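Local coordinates for protein ADP-ribosyltransferase (Staphylococcus aureus, PDB 1OJQ) that catalyses mono-ADP-ribosylation of target proteins with NAD+ as donor, the targets probably being Rho-type GTPases, as for other C3-like exoenzymes, at residues His104-Thr109 / Glu116-Lys121. Sequence-based numbering, arbitrary orientation.
Sequences HMLQQT and EALVSK
L118 extends from helix 116-126 toward the backbone of helix 100-106, and tracing it atom by atom accounts for most of the contact. Its CB meets the CD1 methyl of L106 at 4.0 Å. CG only carries the two methyls, which meet different partners. CD1 of L118 does most of the touching: it sits 3.6 Å from the backbone N of L106. The same CD1 of L118 has CB of M105 3.8 Å away. One methyl therefore bears on the peptide link between M105 and L106, a van der Waals contact with main chain as much as with side chain. CD2 of L118 diverges to the tip of M105, whose CE stands 4.4 Å from it; the bend in M105 at its last torsion (chi3 -71°) brings this CE methyl back over L118.

The second half of the evidence is L106. With CG anti to the backbone N (chi1 -172°), its branch passes alongside L118, the two leucines running in opposite directions, and CD1 of L106 also comes within 4.5 Å of CG2 of V119. That last contact leads inward: L106 further packs on L92 and Y114, whereas V119 rests on V194 and L196 of strand 187-196. M105, by comparison, lies at the exposed margin.

The two helices are consecutive, joined by a loop. L106 lies about 10 Å, side chain to side chain, from D90, an NAD+-binding residue, and so beyond direct contact with it. Across the two segments 166 Å² is buried; the side-chain contacts are all aliphatic, and one methyl also lies against the L106 backbone, implying cohesion by dispersion and exclusion of water, while the polar link between the helices comes from the K121-D102 salt bridge, beside the leucine contact.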
loop_
_atom_site.group_PDB
_atom_site.type_symbol
_atom_site.label_atom_id
_atom_site.label_comp_id
_atom_site.label_asym_id
_atom_site.label_seq_id
_atom_site.Cartn_x
_atom_site.Cartn_y
_atom_site.Cartn_z
ATOM N N HIS A 104 -0.544 23.475 3.619
ATOM C CA HIS A 104 0.595 24.358 3.874
ATOM C C HIS A 104 0.846 24.495 5.372
ATOM O O HIS A 104 1.982 24.403 5.841
ATOM C CB HIS A 104 0.354 25.737 3.255
ATOM C CG HIS A 104 1.392 26.748 3.658
ATOM N ND1 HIS A 104 2.698 26.689 3.216
ATOM C CD2 HIS A 104 1.294 27.848 4.441
ATOM C CE1 HIS A 104 3.361 27.722 3.731
ATOM N NE2 HIS A 104 2.534 28.442 4.481
ATOM N N MET A 105 -0.244 24.708 6.113
ATOM C CA MET A 105 -0.113 24.835 7.572
ATOM C C MET A 105 0.273 23.504 8.217
ATOM O O MET A 105 1.013 23.494 9.201
ATOM C CB MET A 105 -1.404 25.359 8.195
ATOM C CG MET A 105 -1.739 26.777 7.719
ATOM S SD MET A 105 -3.214 27.417 8.534
ATOM C CE MET A 105 -4.517 26.440 7.782
ATOM N N LEU A 106 -0.232 22.400 7.665
ATOM C CA LEU A 106 0.114 21.086 8.214
ATOM C C LEU A 106 1.624 20.865 8.213
ATOM O O LEU A 106 2.200 20.332 9.176
ATOM C CB LEU A 106 -0.578 19.963 7.425
ATOM C CG LEU A 106 -0.437 18.555 8.035
ATOM C CD1 LEU A 106 -1.016 18.502 9.444
ATOM C CD2 LEU A 106 -1.097 17.500 7.157
ATOM N N GLN A 107 2.278 21.264 7.118
ATOM C CA GLN A 107 3.706 20.938 6.983
ATOM C C GLN A 107 4.563 21.946 7.726
ATOM O O GLN A 107 5.773 21.735 7.776
ATOM C CB GLN A 107 4.135 20.829 5.521
ATOM C CG GLN A 107 3.972 22.035 4.643
ATOM C CD GLN A 107 5.086 23.059 4.665
ATOM O OE1 GLN A 107 4.807 24.261 4.780
ATOM N NE2 GLN A 107 6.343 22.640 4.560
ATOM N N GLN A 108 3.898 22.965 8.253
ATOM C CA GLN A 108 4.530 23.900 9.173
ATOM C C GLN A 108 4.422 23.273 10.561
ATOM O O GLN A 108 3.585 23.634 11.380
ATOM C CB GLN A 108 3.901 25.298 9.129
ATOM C CG GLN A 108 4.207 25.987 7.805
ATOM C CD GLN A 108 3.800 27.447 7.755
ATOM O OE1 GLN A 108 2.703 27.845 8.151
ATOM N NE2 GLN A 108 4.722 28.265 7.252
ATOM N N THR A 109 5.283 22.278 10.790
ATOM C CA THR A 109 5.246 21.590 12.074
ATOM C C THR A 109 5.865 22.404 13.212
ATOM O O THR A 109 6.614 23.355 12.994
ATOM C CB THR A 109 6.008 20.249 12.020
ATOM O OG1 THR A 109 7.395 20.559 11.804
ATOM C CG2 THR A 109 5.540 19.377 10.873
ATOM N N GLU A 116 -2.541 19.303 15.993
ATOM C CA GLU A 116 -3.644 18.386 16.311
ATOM C C GLU A 116 -4.981 18.785 15.708
ATOM O O GLU A 116 -5.796 17.942 15.322
ATOM C CB GLU A 116 -3.801 18.278 17.837
ATOM N N ALA A 117 -5.278 20.084 15.621
ATOM C CA ALA A 117 -6.570 20.478 15.046
ATOM C C ALA A 117 -6.649 20.119 13.563
ATOM O O ALA A 117 -7.681 19.692 13.044
ATOM C CB ALA A 117 -6.810 21.964 15.272
ATOM N N LEU A 118 -5.543 20.294 12.842
ATOM C CA LEU A 118 -5.560 19.938 11.421
ATOM C C LEU A 118 -5.686 18.432 11.251
ATOM O O LEU A 118 -6.345 17.978 10.323
ATOM C CB LEU A 118 -4.311 20.475 10.723
ATOM C CG LEU A 118 -4.302 21.987 10.452
ATOM C CD1 LEU A 118 -2.891 22.427 10.071
ATOM C CD2 LEU A 118 -5.293 22.371 9.374
ATOM N N VAL A 119 -5.059 17.652 12.151
ATOM C CA VAL A 119 -5.197 16.186 12.019
ATOM C C VAL A 119 -6.631 15.799 12.360
ATOM O O VAL A 119 -7.195 14.881 11.772
ATOM C CB VAL A 119 -4.203 15.422 12.906
ATOM C CG1 VAL A 119 -4.383 13.914 12.792
ATOM C CG2 VAL A 119 -2.788 15.823 12.532
ATOM N N SER A 120 -7.208 16.535 13.315
ATOM C CA SER A 120 -8.620 16.321 13.621
ATOM C C SER A 120 -9.485 16.620 12.416
ATOM O O SER A 120 -10.457 15.917 12.107
ATOM C CB SER A 120 -9.031 17.179 14.819
ATOM O OG SER A 120 -8.586 16.524 15.999
ATOM N N LYS A 121 -9.142 17.683 11.686
ATOM C CA LYS A 121 -9.881 17.985 10.457
ATOM C C LYS A 121 -9.783 16.837 9.464
ATOM O O LYS A 121 -10.747 16.413 8.808
ATOM C CB LYS A 121 -9.331 19.283 9.831
ATOM C CG LYS A 121 -10.101 19.736 8.605
ATOM C CD LYS A 121 -9.758 21.156 8.171
ATOM C CE LYS A 121 -10.734 21.630 7.103
ATOM N NZ LYS A 121 -10.390 22.978 6.583
#